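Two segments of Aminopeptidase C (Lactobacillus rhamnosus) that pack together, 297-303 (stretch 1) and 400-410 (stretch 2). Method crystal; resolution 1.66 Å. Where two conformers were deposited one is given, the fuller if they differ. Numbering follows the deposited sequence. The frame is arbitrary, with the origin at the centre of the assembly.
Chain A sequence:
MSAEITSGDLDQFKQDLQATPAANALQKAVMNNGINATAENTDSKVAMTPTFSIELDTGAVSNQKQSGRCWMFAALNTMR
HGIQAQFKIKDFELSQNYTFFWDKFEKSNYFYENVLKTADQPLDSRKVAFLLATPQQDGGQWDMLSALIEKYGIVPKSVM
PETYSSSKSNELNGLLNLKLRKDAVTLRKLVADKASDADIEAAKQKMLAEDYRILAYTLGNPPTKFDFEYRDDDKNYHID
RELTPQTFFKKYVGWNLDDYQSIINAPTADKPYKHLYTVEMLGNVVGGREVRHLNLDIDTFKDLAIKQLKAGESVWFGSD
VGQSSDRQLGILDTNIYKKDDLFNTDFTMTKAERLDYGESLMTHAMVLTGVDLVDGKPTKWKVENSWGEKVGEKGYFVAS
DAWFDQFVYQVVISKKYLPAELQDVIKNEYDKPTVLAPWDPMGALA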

# COMPACT_ATOMS: atom_id res chain seq x y z
N ASP A 297 26.06 40.64 -15.73
CA ASP A 297 24.95 40.50 -16.67
C ASP A 297 24.76 39.03 -17.06
O ASP A 297 25.69 38.23 -17.02
N ILE A 298 23.56 38.70 -17.48
CA ILE A 298 23.16 37.30 -17.71
C ILE A 298 23.90 36.70 -18.85
O ILE A 298 24.26 35.56 -18.74
N ASP A 299 24.24 37.42 -19.91
CA ASP A 299 25.04 36.77 -20.99
C ASP A 299 26.44 36.30 -20.54
O ASP A 299 26.91 35.20 -20.89
N THR A 300 27.12 37.18 -19.81
CA THR A 300 28.50 36.93 -19.28
C THR A 300 28.44 35.77 -18.25
O THR A 300 29.20 34.81 -18.30
N PHE A 301 27.40 35.83 -17.41
CA PHE A 301 27.15 34.79 -16.38
C PHE A 301 27.03 33.46 -17.09
O PHE A 301 27.70 32.46 -16.71
N LYS A 302 26.12 33.39 -18.07
CA LYS A 302 25.91 32.13 -18.78
C LYS A 302 27.14 31.65 -19.56
O LYS A 302 27.46 30.45 -19.64
N ASP A 303 27.83 32.59 -20.24
CA ASP A 303 29.07 32.20 -20.97
C ASP A 303 30.14 31.59 -20.10
O ASP A 303 30.76 30.65 -20.50
N SER A 400 15.16 24.93 -19.20
CA SER A 400 15.23 25.59 -20.48
C SER A 400 16.13 26.84 -20.32
O SER A 400 16.29 27.40 -19.22
N ASP A 401 16.68 27.30 -21.45
CA ASP A 401 17.49 28.50 -21.41
C ASP A 401 16.63 29.71 -20.98
O ASP A 401 17.07 30.58 -20.22
N ALA A 402 15.35 29.78 -21.41
CA ALA A 402 14.50 30.86 -20.90
C ALA A 402 14.30 30.85 -19.41
O ALA A 402 14.22 31.91 -18.75
N TRP A 403 14.12 29.63 -18.86
CA TRP A 403 14.00 29.47 -17.44
C TRP A 403 15.26 29.92 -16.73
O TRP A 403 15.17 30.58 -15.72
N PHE A 404 16.40 29.51 -17.22
CA PHE A 404 17.73 29.89 -16.61
C PHE A 404 17.81 31.44 -16.56
O PHE A 404 18.11 32.02 -15.53
N ASP A 405 17.46 32.10 -17.65
CA ASP A 405 17.48 33.57 -17.70
C ASP A 405 16.72 34.21 -16.58
O ASP A 405 17.11 35.22 -16.01
N GLN A 406 15.54 33.68 -16.31
CA GLN A 406 14.68 34.29 -15.37
C GLN A 406 14.97 33.90 -13.94
O GLN A 406 14.88 34.72 -13.04
N PHE A 407 15.28 32.61 -13.69
CA PHE A 407 15.18 32.07 -12.36
C PHE A 407 16.48 31.56 -11.74
O PHE A 407 16.49 31.18 -10.56
N VAL A 408 17.55 31.57 -12.51
CA VAL A 408 18.88 31.33 -11.92
C VAL A 408 19.52 32.65 -11.49
O VAL A 408 19.61 33.61 -12.32
N TYR A 409 19.96 32.69 -10.23
CA TYR A 409 20.54 33.87 -9.63
C TYR A 409 22.03 33.76 -9.30
O TYR A 409 22.64 34.81 -9.15
N GLN A 410 22.57 32.54 -9.23
CA GLN A 410 23.96 32.36 -8.81
C GLN A 410 24.61 31.17 -9.46
O GLN A 410 23.96 30.14 -9.65

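The contact between the two stretches is anchored by Lys-302, whose ammonium group forms two salt bridges with the facing helix. Its NZ donates to Asp-401 OD2 at 2.8 Å and to Asp-405 OD1, also at 2.8 Å. The two aspartates lie four residues apart, one helical turn, so their carboxylates can converge on a single lysine. Both have CA-to-CB bonds that run sideways to stretch 1, and their side chains bring the carboxylates nearer through different rotamers, t for Asp-401 and m for Asp-405. Lys-302 itself points toward stretch 2 and adopts an m, t, p, t conformation. A water supplements the pair with Asp-405: it donates to Asp-405 OD2 at 2.6 Å and accepts a weak hydrogen bond from Lys-302 NZ at 3.3 Å. Asp-401 OD1 is satisfied elsewhere in the structure.

The lysine also contributes to the apolar packing, since its CG lies 3.4 Å from Phe-404 CE2. Phe-404 (chi1 t) points toward stretch 1 and meets all three of the inward-pointing residues there. Ile-298, with chi1 t and chi2 p, sets its CD1 at the edge of the Phe-404 ring, 4.3 Å from CE2, while its CG1 lies 3.8 Å from Asp-405 OD1. Phe-301, also t, brings its CE2 to 3.6 Å from Phe-404 CE2, and the same Phe-301 CE2 lies 3.7 Å from CG1 of Val-408 (chi1 t); both neighbours sit at the edge of the Phe-301 ring.

Beyond Val-408, the phenylalanine reaches backbone rather than side chains. Phe-301 CE1 is 3.8 Å from Tyr-409 O, and Phe-301 CZ is 3.6 Å from Gln-410 C. The side chains of Tyr-409 and Gln-410, both m at chi1, start away from stretch 1, leaving their main chain to line this end of the contact.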

# COMPACT_ATOMS: atom_id res chain seq x y z
CB ASP A 297 25.21 41.33 -17.93
CG ASP A 297 26.29 40.75 -18.76
OD1 ASP A 297 27.46 40.90 -18.38
OD2 ASP A 297 25.97 40.14 -19.80
CB ILE A 298 21.60 37.14 -17.88
CG1 ILE A 298 21.13 35.67 -17.80
CG2 ILE A 298 21.16 37.76 -19.20
CD1 ILE A 298 21.54 35.01 -16.48
CB ASP A 299 25.17 37.75 -22.19
CG ASP A 299 23.83 37.94 -22.93
OD1 ASP A 299 22.98 37.03 -22.92
OD2 ASP A 299 23.64 38.99 -23.51
CB THR A 300 29.04 38.18 -18.57
OG1 THR A 300 29.02 39.36 -19.44
CG2 THR A 300 30.45 37.96 -18.05
CB PHE A 301 25.81 35.26 -15.68
CG PHE A 301 25.31 34.43 -14.57
CD1 PHE A 301 25.32 34.94 -13.26
CD2 PHE A 301 24.60 33.26 -14.82
CE1 PHE A 301 24.76 34.26 -12.21
CE2 PHE A 301 24.08 32.54 -13.77
CZ PHE A 301 24.10 33.03 -12.46
CB LYS A 302 24.71 32.25 -19.73
CG LYS A 302 23.39 32.13 -19.05
CD LYS A 302 22.22 32.77 -19.82
CE LYS A 302 21.91 32.02 -21.08
NZ LYS A 302 20.90 32.64 -21.95
CB ASP A 303 29.66 33.40 -21.69
CG ASP A 303 28.83 33.79 -22.92
OD1 ASP A 303 28.03 32.98 -23.44
OD2 ASP A 303 29.07 34.93 -23.39
CB SER A 400 13.83 26.01 -21.04
OG SER A 400 13.27 27.06 -20.28
CB ASP A 401 18.17 28.73 -22.76
CG ASP A 401 19.33 29.68 -22.60
OD1 ASP A 401 20.13 29.37 -21.74
OD2 ASP A 401 19.35 30.77 -23.24
CB ALA A 402 13.15 30.88 -21.65
CB TRP A 403 13.67 28.01 -17.05
CG TRP A 403 13.18 27.81 -15.62
CD1 TRP A 403 11.88 27.74 -15.20
CD2 TRP A 403 13.98 27.65 -14.43
NE1 TRP A 403 11.82 27.51 -13.85
CE2 TRP A 403 13.10 27.45 -13.36
CE3 TRP A 403 15.35 27.68 -14.19
CZ2 TRP A 403 13.53 27.29 -12.05
CZ3 TRP A 403 15.78 27.47 -12.88
CH2 TRP A 403 14.87 27.30 -11.83
CB PHE A 404 18.81 29.34 -17.56
CG PHE A 404 20.19 29.43 -17.04
CD1 PHE A 404 20.86 28.28 -16.72
CD2 PHE A 404 20.82 30.67 -16.78
CE1 PHE A 404 22.15 28.32 -16.21
CE2 PHE A 404 22.14 30.71 -16.26
CZ PHE A 404 22.78 29.50 -16.00
CB ASP A 405 16.98 34.12 -19.06
CG ASP A 405 17.94 33.85 -20.20
OD1 ASP A 405 19.06 33.35 -19.98
OD2 ASP A 405 17.54 34.10 -21.37
CB GLN A 406 13.20 33.90 -15.65
CG GLN A 406 12.49 34.38 -16.91
CD GLN A 406 12.67 35.86 -17.15
OE1 GLN A 406 12.51 36.71 -16.27
NE2 GLN A 406 13.03 36.15 -18.33
CB PHE A 407 14.07 30.97 -12.25
CG PHE A 407 12.72 31.49 -12.62
CD1 PHE A 407 12.18 32.59 -11.94
CD2 PHE A 407 12.07 31.04 -13.73
CE1 PHE A 407 10.93 33.10 -12.31
CE2 PHE A 407 10.83 31.56 -14.10
CZ PHE A 407 10.27 32.60 -13.38
CB VAL A 408 19.78 30.65 -12.90
CG1 VAL A 408 21.29 30.51 -12.38
CG2 VAL A 408 19.24 29.29 -13.28
CB TYR A 409 19.83 34.28 -8.40
CG TYR A 409 18.33 34.58 -8.61
CD1 TYR A 409 17.93 35.77 -9.11
CD2 TYR A 409 17.34 33.65 -8.25
CE1 TYR A 409 16.61 36.09 -9.36
CE2 TYR A 409 15.99 33.99 -8.44
CZ TYR A 409 15.63 35.21 -8.98
OH TYR A 409 14.30 35.54 -9.18
CB GLN A 410 23.98 32.09 -7.33
CG GLN A 410 23.47 33.16 -6.43
CD GLN A 410 23.71 32.74 -5.01
OE1 GLN A 410 23.41 33.47 -4.03
NE2 GLN A 410 24.22 31.53 -4.89
O HOH W 1 19.18 35.20 -23.05